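Local coordinates for protein probable benzoylformate decarboxylase (Rhodococcus jostii, PDB 7ORX) that belongs to the thiamine diphosphate-dependent enzyme family and binds thiamine diphosphate and a sodium ion within a four-chain assembly, at residues M4-Y12 with D165-S174; S93-R104 with G155-D165. All coordinates share one frame; numbering follows the deposited sequence.

In the fold
Both contacts belong to the N-terminal part of the chain, built round a six-stranded parallel sheet in the order 43-46, 22-25, 68-73, 95-101, 157-162, 128-130. Contact 2 joins two neighbouring strands of that sheet, 95-101 and 157-162, and is nested along the chain inside the loop closed by contact 1. In contact 1 the segment leaving strand 157-162 returns to the start of helix 7-17, before the chain goes on to helix 175-179. The centres of the two contacts lie about 16 Å apart; D165 is common to both, and W166 packs on V161. The first helix is thereby tied to the exit of a strand whose neighbour, 95-101, is followed directly by Q102, whose side chain lies about 10 Å from a bound thiamine diphosphate.

Contact 1 of 2, residues M4-Y12 with D165-S174; sequences MATVSEVTY and DWAAEAPPES
V7 stands with CG1 anti to the backbone N (chi1 161°), which carries this branch toward W166 and leaves CG2 beside the backbone N, near A168 and A170. The indole of W166, its CG anti to the carbonyl carbon (chi1 -66°), runs toward T11. The contact holds the N-terminus of helix 7-17, closed by a capping box, against the chain that leaves strand 157-162 through a type I turn from D165 to A168. In the box, T6 N donates to OE1 of E9, and E9 N returns a weak bond to OG1 of T6.

Three backbone hydrogen bonds join the segments. V7 N and S8 N, in the first turn of the helix, are taken up by the loop: the former by A168 O, the latter by W166 O, which it meets in the carbonyl plane on a lone pair. The third runs the other way, from A170 N to A5 O at 2.9 Å, and with the V7 bond makes a single bridge between T6 and E169.

Beside these bonds, A170, V10 and S174 meet through small side chains. CB of A170 lies 3.6 Å from CG2 of V10, while CG1 of V10 meets CB of S174 at 3.9 Å. V7 CG1 comes within 3.9 Å of CE3 of W166, the two side chains crossing at about a right angle. Helix 138-149 adds V138 and P139 against V7, and F34 meets the indole from elsewhere in the chain. The carboxylate of D165 turns from the helix to a salt bridge with R104. At the far end of the indole, T11 OG1 sits near the ring plane, 3.4 Å from CZ3 of W166, and donates to V7 O from above the carbonyl plane, across from T11 N, which bonds the same oxygen.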
loop_
_atom_site.group_PDB
_atom_site.type_symbol
_atom_site.label_atom_id
_atom_site.label_comp_id
_atom_site.label_asym_id
_atom_site.label_seq_id
_atom_site.Cartn_x
_atom_site.Cartn_y
_atom_site.Cartn_z
ATOM N N MET C 4 -25.716 24.115 -17.390
ATOM C CA MET C 4 -25.326 22.666 -17.384
ATOM C C MET C 4 -24.045 22.405 -18.183
ATOM O O MET C 4 -24.088 22.534 -19.405
ATOM C CB MET C 4 -26.432 21.841 -18.059
ATOM C CG MET C 4 -26.768 22.290 -19.529
ATOM S SD MET C 4 -28.518 22.059 -20.066
ATOM C CE MET C 4 -28.790 23.317 -21.320
ATOM N N ALA C 5 -22.964 21.993 -17.527
ATOM C CA ALA C 5 -21.641 21.709 -18.140
ATOM C C ALA C 5 -21.289 20.259 -17.794
ATOM O O ALA C 5 -21.703 19.855 -16.696
ATOM C CB ALA C 5 -20.616 22.678 -17.585
ATOM N N THR C 6 -20.526 19.524 -18.617
ATOM C CA THR C 6 -20.067 18.142 -18.294
ATOM C C THR C 6 -18.702 18.186 -17.590
ATOM O O THR C 6 -18.026 19.256 -17.569
ATOM C CB THR C 6 -20.008 17.209 -19.508
ATOM O OG1 THR C 6 -19.055 17.752 -20.415
ATOM C CG2 THR C 6 -21.340 17.027 -20.207
ATOM N N VAL C 7 -18.334 17.068 -16.986
ATOM C CA VAL C 7 -17.065 16.939 -16.229
ATOM C C VAL C 7 -15.902 17.197 -17.207
ATOM O O VAL C 7 -14.927 17.857 -16.826
ATOM C CB VAL C 7 -17.012 15.564 -15.547
ATOM C CG1 VAL C 7 -15.619 15.186 -15.150
ATOM C CG2 VAL C 7 -17.937 15.521 -14.341
ATOM N N SER C 8 -16.030 16.714 -18.437
ATOM C CA SER C 8 -15.110 16.966 -19.578
ATOM C C SER C 8 -15.000 18.492 -19.844
ATOM O O SER C 8 -13.877 19.008 -19.923
ATOM C CB SER C 8 -15.586 16.170 -20.787
ATOM O OG SER C 8 -14.854 16.505 -21.963
ATOM N N GLU C 9 -16.113 19.222 -19.946
ATOM C CA GLU C 9 -16.066 20.657 -20.329
ATOM C C GLU C 9 -15.345 21.443 -19.239
ATOM O O GLU C 9 -14.568 22.356 -19.562
ATOM C CB GLU C 9 -17.465 21.199 -20.577
ATOM C CG GLU C 9 -18.145 20.555 -21.773
ATOM C CD GLU C 9 -19.593 20.966 -22.024
ATOM O OE1 GLU C 9 -20.389 21.107 -21.041
ATOM O OE2 GLU C 9 -19.939 21.084 -23.204
ATOM N N VAL C 10 -15.574 21.086 -17.983
ATOM C CA VAL C 10 -14.999 21.857 -16.853
ATOM C C VAL C 10 -13.517 21.517 -16.715
ATOM O O VAL C 10 -12.712 22.432 -16.417
ATOM C CB VAL C 10 -15.764 21.595 -15.549
ATOM C CG1 VAL C 10 -15.088 22.302 -14.389
ATOM C CG2 VAL C 10 -17.201 22.035 -15.662
ATOM N N THR C 11 -13.185 20.234 -16.861
ATOM C CA THR C 11 -11.793 19.718 -16.775
ATOM C C THR C 11 -10.928 20.449 -17.810
ATOM O O THR C 11 -9.913 21.010 -17.402
ATOM C CB THR C 11 -11.745 18.197 -16.942
ATOM O OG1 THR C 11 -12.504 17.589 -15.898
ATOM C CG2 THR C 11 -10.330 17.653 -16.902
ATOM N N TYR C 12 -11.373 20.511 -19.072
ATOM C CA TYR C 12 -10.672 21.202 -20.193
ATOM C C TYR C 12 -10.589 22.705 -19.920
ATOM O O TYR C 12 -9.513 23.278 -20.145
ATOM C CB TYR C 12 -11.305 20.877 -21.542
ATOM C CG TYR C 12 -10.797 19.591 -22.150
ATOM C CD1 TYR C 12 -9.463 19.450 -22.479
ATOM C CD2 TYR C 12 -11.638 18.510 -22.389
ATOM C CE1 TYR C 12 -8.975 18.272 -23.026
ATOM C CE2 TYR C 12 -11.184 17.332 -22.942
ATOM C CZ TYR C 12 -9.836 17.210 -23.271
ATOM O OH TYR C 12 -9.325 16.070 -23.844
ATOM N N ASP C 165 -17.191 8.885 -16.557
ATOM C CA ASP C 165 -17.278 10.075 -15.664
ATOM C C ASP C 165 -17.279 11.351 -16.504
ATOM O O ASP C 165 -17.867 12.331 -16.048
ATOM C CB ASP C 165 -16.123 10.143 -14.669
ATOM C CG ASP C 165 -16.250 9.169 -13.506
ATOM O OD1 ASP C 165 -17.330 8.478 -13.407
ATOM O OD2 ASP C 165 -15.277 9.118 -12.671
ATOM N N TRP C 166 -16.655 11.330 -17.683
ATOM C CA TRP C 166 -16.413 12.557 -18.481
ATOM C C TRP C 166 -17.748 13.159 -18.953
ATOM O O TRP C 166 -17.852 14.358 -19.077
ATOM C CB TRP C 166 -15.483 12.227 -19.639
ATOM C CG TRP C 166 -14.121 11.838 -19.175
ATOM C CD1 TRP C 166 -13.499 10.634 -19.336
ATOM C CD2 TRP C 166 -13.209 12.673 -18.456
ATOM N NE1 TRP C 166 -12.257 10.662 -18.763
ATOM C CE2 TRP C 166 -12.043 11.901 -18.226
ATOM C CE3 TRP C 166 -13.254 13.996 -18.025
ATOM C CZ2 TRP C 166 -10.948 12.406 -17.533
ATOM C CZ3 TRP C 166 -12.155 14.508 -17.370
ATOM C CH2 TRP C 166 -11.018 13.717 -17.125
ATOM N N ALA C 167 -18.729 12.301 -19.189
ATOM C CA ALA C 167 -20.053 12.617 -19.754
ATOM C C ALA C 167 -20.997 13.036 -18.627
ATOM O O ALA C 167 -22.048 13.638 -18.930
ATOM C CB ALA C 167 -20.588 11.413 -20.493
ATOM N N ALA C 168 -20.671 12.770 -17.363
ATOM C CA ALA C 168 -21.569 13.106 -16.227
ATOM C C ALA C 168 -21.707 14.625 -16.080
ATOM O O ALA C 168 -20.779 15.355 -16.493
ATOM C CB ALA C 168 -21.055 12.480 -14.953
ATOM N N GLU C 169 -22.825 15.074 -15.502
ATOM C CA GLU C 169 -23.048 16.516 -15.238
ATOM C C GLU C 169 -22.010 16.963 -14.202
ATOM O O GLU C 169 -21.806 16.234 -13.231
ATOM C CB GLU C 169 -24.479 16.773 -14.775
ATOM C CG GLU C 169 -24.874 18.254 -14.728
ATOM C CD GLU C 169 -26.124 18.583 -13.879
ATOM O OE1 GLU C 169 -26.464 17.754 -12.985
ATOM O OE2 GLU C 169 -26.788 19.668 -14.105
ATOM N N ALA C 170 -21.348 18.098 -14.432
ATOM C CA ALA C 170 -20.361 18.686 -13.499
ATOM C C ALA C 170 -21.091 19.368 -12.355
ATOM O O ALA C 170 -22.137 19.955 -12.588
ATOM C CB ALA C 170 -19.480 19.682 -14.208
ATOM N N PRO C 171 -20.488 19.429 -11.143
ATOM C CA PRO C 171 -21.084 20.094 -9.997
ATOM C C PRO C 171 -21.251 21.596 -10.178
ATOM O O PRO C 171 -20.408 22.264 -10.765
ATOM C CB PRO C 171 -20.072 19.907 -8.850
ATOM C CG PRO C 171 -19.234 18.779 -9.284
ATOM C CD PRO C 171 -19.146 18.957 -10.790
ATOM N N PRO C 172 -22.357 22.140 -9.628
ATOM C CA PRO C 172 -22.629 23.576 -9.696
ATOM C C PRO C 172 -21.465 24.545 -9.416
ATOM O O PRO C 172 -21.381 25.532 -10.119
ATOM C CB PRO C 172 -23.669 23.690 -8.582
ATOM C CG PRO C 172 -24.473 22.406 -8.729
ATOM C CD PRO C 172 -23.424 21.356 -8.979
ATOM N N GLU C 173 -20.611 24.254 -8.425
ATOM C CA GLU C 173 -19.718 25.258 -7.774
ATOM C C GLU C 173 -18.320 25.263 -8.408
ATOM O O GLU C 173 -17.327 25.380 -7.637
ATOM C CB GLU C 173 -19.639 24.993 -6.264
ATOM C CG GLU C 173 -20.833 25.555 -5.482
ATOM C CD GLU C 173 -20.787 27.055 -5.212
ATOM O OE1 GLU C 173 -21.813 27.764 -5.430
ATOM O OE2 GLU C 173 -19.732 27.520 -4.740
ATOM N N SER C 174 -18.246 25.239 -9.748
ATOM C CA SER C 174 -17.030 24.882 -10.528
ATOM C C SER C 174 -16.355 26.128 -11.139
ATOM O O SER C 174 -15.179 26.010 -11.536
ATOM C CB SER C 174 -17.354 23.831 -11.590
ATOM O OG SER C 174 -17.663 22.561 -11.007
#

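Contact 2 of 2, residues S93-R104 with G155-D165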
loop_
_atom_site.group_PDB
_atom_site.type_symbol
_atom_site.label_atom_id
_atom_site.label_comp_id
_atom_site.label_asym_id
_atom_site.label_seq_id
_atom_site.Cartn_x
_atom_site.Cartn_y
_atom_site.Cartn_z
ATOM N N SER C 93 9.850 16.806 -10.945
ATOM C CA SER C 93 9.116 17.146 -12.178
ATOM C C SER C 93 7.615 17.062 -11.948
ATOM O O SER C 93 7.105 15.997 -11.574
ATOM C CB SER C 93 9.567 16.273 -13.308
ATOM O OG SER C 93 10.548 16.987 -14.059
ATOM N N PRO C 94 6.888 18.190 -12.113
ATOM C CA PRO C 94 5.452 18.231 -11.870
ATOM C C PRO C 94 4.599 17.630 -12.978
ATOM O O PRO C 94 3.767 18.309 -13.482
ATOM C CB PRO C 94 5.175 19.736 -11.719
ATOM C CG PRO C 94 6.229 20.397 -12.531
ATOM C CD PRO C 94 7.450 19.509 -12.418
ATOM N N LEU C 95 4.807 16.366 -13.327
ATOM C CA LEU C 95 3.932 15.633 -14.274
ATOM C C LEU C 95 2.592 15.358 -13.599
ATOM O O LEU C 95 2.563 14.822 -12.467
ATOM C CB LEU C 95 4.552 14.289 -14.648
ATOM C CG LEU C 95 5.940 14.345 -15.279
ATOM C CD1 LEU C 95 6.353 12.943 -15.771
ATOM C CD2 LEU C 95 5.972 15.326 -16.437
ATOM N N VAL C 96 1.511 15.616 -14.310
ATOM C CA VAL C 96 0.139 15.244 -13.883
ATOM C C VAL C 96 -0.288 14.072 -14.762
ATOM O O VAL C 96 -0.568 14.286 -15.936
ATOM C CB VAL C 96 -0.764 16.455 -14.070
ATOM C CG1 VAL C 96 -2.170 16.110 -13.665
ATOM C CG2 VAL C 96 -0.215 17.656 -13.333
ATOM N N VAL C 97 -0.271 12.865 -14.247
ATOM C CA VAL C 97 -0.519 11.685 -15.104
ATOM C C VAL C 97 -1.954 11.234 -14.874
ATOM O O VAL C 97 -2.222 10.752 -13.783
ATOM C CB VAL C 97 0.455 10.571 -14.715
ATOM C CG1 VAL C 97 0.277 9.327 -15.569
ATOM C CG2 VAL C 97 1.883 11.066 -14.731
ATOM N N THR C 98 -2.834 11.383 -15.865
ATOM C CA THR C 98 -4.201 10.812 -15.853
ATOM C C THR C 98 -4.209 9.470 -16.607
ATOM O O THR C 98 -3.560 9.335 -17.649
ATOM C CB THR C 98 -5.198 11.789 -16.467
ATOM O OG1 THR C 98 -4.937 11.828 -17.867
ATOM C CG2 THR C 98 -5.075 13.191 -15.909
ATOM N N ALA C 99 -4.964 8.505 -16.102
ATOM C CA ALA C 99 -5.145 7.191 -16.738
ATOM C C ALA C 99 -6.640 6.951 -16.944
ATOM O O ALA C 99 -7.412 7.236 -16.048
ATOM C CB ALA C 99 -4.527 6.140 -15.855
ATOM N N GLY C 100 -7.034 6.456 -18.106
ATOM C CA GLY C 100 -8.383 5.925 -18.327
ATOM C C GLY C 100 -8.654 4.711 -17.453
ATOM O O GLY C 100 -7.783 3.857 -17.269
ATOM N N GLN C 101 -9.870 4.606 -16.948
ATOM C CA GLN C 101 -10.336 3.425 -16.191
ATOM C C GLN C 101 -11.625 2.945 -16.845
ATOM O O GLN C 101 -12.273 3.714 -17.548
ATOM C CB GLN C 101 -10.468 3.797 -14.720
ATOM C CG GLN C 101 -11.229 2.802 -13.884
ATOM C CD GLN C 101 -10.422 1.539 -13.668
ATOM O OE1 GLN C 101 -10.308 0.695 -14.572
ATOM N NE2 GLN C 101 -9.884 1.401 -12.457
ATOM N N GLN C 102 -11.952 1.689 -16.625
ATOM C CA GLN C 102 -13.133 1.007 -17.205
ATOM C C GLN C 102 -14.401 1.644 -16.608
ATOM O O GLN C 102 -14.306 2.440 -15.666
ATOM C CB GLN C 102 -12.851 -0.470 -16.936
ATOM C CG GLN C 102 -13.820 -1.473 -17.516
ATOM C CD GLN C 102 -13.950 -1.429 -19.012
ATOM O OE1 GLN C 102 -14.933 -0.924 -19.540
ATOM N NE2 GLN C 102 -13.004 -2.021 -19.694
ATOM N N VAL C 103 -15.557 1.401 -17.194
ATOM C CA VAL C 103 -16.833 1.989 -16.698
ATOM C C VAL C 103 -16.949 1.706 -15.195
ATOM O O VAL C 103 -16.689 0.597 -14.776
ATOM C CB VAL C 103 -18.033 1.458 -17.504
ATOM C CG1 VAL C 103 -19.359 1.633 -16.813
ATOM C CG2 VAL C 103 -18.086 2.109 -18.870
ATOM N N ARG C 104 -17.377 2.693 -14.427
ATOM C CA ARG C 104 -17.334 2.726 -12.943
ATOM C C ARG C 104 -18.086 1.517 -12.358
ATOM O O ARG C 104 -17.520 0.863 -11.480
ATOM C CB ARG C 104 -17.879 4.088 -12.510
ATOM C CG ARG C 104 -17.645 4.378 -11.047
ATOM C CD ARG C 104 -18.096 5.782 -10.706
ATOM N NE ARG C 104 -17.013 6.732 -10.884
ATOM C CZ ARG C 104 -16.046 6.989 -9.989
ATOM N NH1 ARG C 104 -16.024 6.370 -8.821
ATOM N NH2 ARG C 104 -15.081 7.858 -10.271
ATOM N N GLY C 155 6.694 17.331 -7.826
ATOM C CA GLY C 155 6.745 15.909 -8.207
ATOM C C GLY C 155 5.489 15.405 -8.899
ATOM O O GLY C 155 4.469 16.070 -9.011
ATOM N N PRO C 156 5.569 14.180 -9.424
ATOM C CA PRO C 156 4.474 13.603 -10.177
ATOM C C PRO C 156 3.294 13.096 -9.347
ATOM O O PRO C 156 3.479 12.607 -8.229
ATOM C CB PRO C 156 5.159 12.437 -10.916
ATOM C CG PRO C 156 6.282 12.039 -10.016
ATOM C CD PRO C 156 6.750 13.313 -9.355
ATOM N N VAL C 157 2.114 13.184 -9.951
ATOM C CA VAL C 157 0.791 12.869 -9.320
ATOM C C VAL C 157 0.012 11.998 -10.313
ATOM O O VAL C 157 0.265 12.120 -11.519
ATOM C CB VAL C 157 0.055 14.179 -8.998
ATOM C CG1 VAL C 157 0.931 15.069 -8.163
ATOM C CG2 VAL C 157 -0.296 14.937 -10.252
ATOM N N TYR C 158 -0.895 11.158 -9.849
ATOM C CA TYR C 158 -1.630 10.223 -10.717
ATOM C C TYR C 158 -3.110 10.291 -10.375
ATOM O O TYR C 158 -3.431 10.292 -9.230
ATOM C CB TYR C 158 -1.124 8.812 -10.486
ATOM C CG TYR C 158 -1.748 7.716 -11.314
ATOM C CD1 TYR C 158 -1.366 7.472 -12.620
ATOM C CD2 TYR C 158 -2.629 6.833 -10.738
ATOM C CE1 TYR C 158 -1.900 6.422 -13.352
ATOM C CE2 TYR C 158 -3.166 5.772 -11.444
ATOM C CZ TYR C 158 -2.784 5.549 -12.754
ATOM O OH TYR C 158 -3.334 4.497 -13.432
ATOM N N VAL C 159 -3.960 10.329 -11.386
ATOM C CA VAL C 159 -5.429 10.406 -11.248
ATOM C C VAL C 159 -5.998 9.375 -12.216
ATOM O O VAL C 159 -5.738 9.526 -13.410
ATOM C CB VAL C 159 -5.928 11.817 -11.579
ATOM C CG1 VAL C 159 -7.430 11.850 -11.496
ATOM C CG2 VAL C 159 -5.313 12.863 -10.679
ATOM N N SER C 160 -6.748 8.384 -11.731
ATOM C CA SER C 160 -7.398 7.354 -12.589
ATOM C C SER C 160 -8.855 7.749 -12.731
ATOM O O SER C 160 -9.452 7.869 -11.716
ATOM C CB SER C 160 -7.217 5.956 -11.992
ATOM O OG SER C 160 -8.150 5.008 -12.486
ATOM N N VAL C 161 -9.378 7.971 -13.935
ATOM C CA VAL C 161 -10.783 8.439 -14.143
ATOM C C VAL C 161 -11.533 7.408 -14.993
ATOM O O VAL C 161 -11.124 7.118 -16.130
ATOM C CB VAL C 161 -10.828 9.833 -14.790
ATOM C CG1 VAL C 161 -12.264 10.272 -14.954
ATOM C CG2 VAL C 161 -9.969 10.835 -14.042
ATOM N N PRO C 162 -12.623 6.803 -14.453
ATOM C CA PRO C 162 -13.497 5.926 -15.220
ATOM C C PRO C 162 -14.084 6.696 -16.404
ATOM O O PRO C 162 -14.453 7.864 -16.253
ATOM C CB PRO C 162 -14.589 5.511 -14.230
ATOM C CG PRO C 162 -13.976 5.689 -12.868
ATOM C CD PRO C 162 -12.998 6.826 -13.035
ATOM N N TYR C 163 -14.152 6.059 -17.565
ATOM C CA TYR C 163 -14.332 6.820 -18.820
ATOM C C TYR C 163 -15.748 7.406 -18.847
ATOM O O TYR C 163 -15.947 8.488 -19.411
ATOM C CB TYR C 163 -13.889 5.966 -20.005
ATOM C CG TYR C 163 -14.819 4.915 -20.542
ATOM C CD1 TYR C 163 -16.030 5.220 -21.133
ATOM C CD2 TYR C 163 -14.396 3.597 -20.589
ATOM C CE1 TYR C 163 -16.822 4.229 -21.692
ATOM C CE2 TYR C 163 -15.165 2.598 -21.154
ATOM C CZ TYR C 163 -16.388 2.907 -21.699
ATOM O OH TYR C 163 -17.088 1.848 -22.210
ATOM N N ASP C 164 -16.697 6.756 -18.181
ATOM C CA ASP C 164 -18.106 7.206 -18.134
ATOM C C ASP C 164 -18.226 8.485 -17.287
ATOM O O ASP C 164 -19.291 9.126 -17.337
ATOM C CB ASP C 164 -19.040 6.073 -17.694
ATOM C CG ASP C 164 -18.805 5.491 -16.303
ATOM O OD1 ASP C 164 -17.607 5.241 -15.958
ATOM O OD2 ASP C 164 -19.847 5.238 -15.563
ATOM N N ASP C 165 -17.191 8.885 -16.557
ATOM C CA ASP C 165 -17.278 10.075 -15.664
ATOM C C ASP C 165 -17.279 11.351 -16.504
ATOM O O ASP C 165 -17.867 12.331 -16.048
ATOM C CB ASP C 165 -16.123 10.143 -14.669
ATOM C CG ASP C 165 -16.250 9.169 -13.506
ATOM O OD1 ASP C 165 -17.330 8.478 -13.407
ATOM O OD2 ASP C 165 -15.277 9.118 -12.671
HETATM O O HOH W 1 -6.406 3.534 -14.250
#
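R104 grips D165 side-on: NH2 donates to OD2 of D165 at 2.7 Å and NE to OD1 at 3.1 Å, both on syn lone pairs, with guanidinium and carboxylate only 12° from coplanar. The arginine chain, bent at chi3 (-90°), lays one face of its guanidinium over CG of P162. Its backbone N donates to OD1 of D164 at 3.0 Å, and P132 O takes a further bond from NH2. Just before it, V103 CG2 makes a CH-pi contact over the face of the Y163 ring, 3.8 Å from the centroid.

These groups gather at the C-terminal ends of two neighbouring parallel strands, 95-101 and 157-162, in the N-terminal domain of the thiamine diphosphate enzyme fold. Six backbone hydrogen bonds link the strands, from V157 N to L95 O at one end to Q101 N to V161 O at the other, and a weak one from Y163 N to Q101 O continues past the strand end. On the face bearing V97, A99 and Q101, the Y158 ring puts its OH 3.2 Å from CB of A99; this OH bonds S78, and S160 OG and Q101 NE2 both bond E131. On the other face, helix 138-149 packs on V157 and V159.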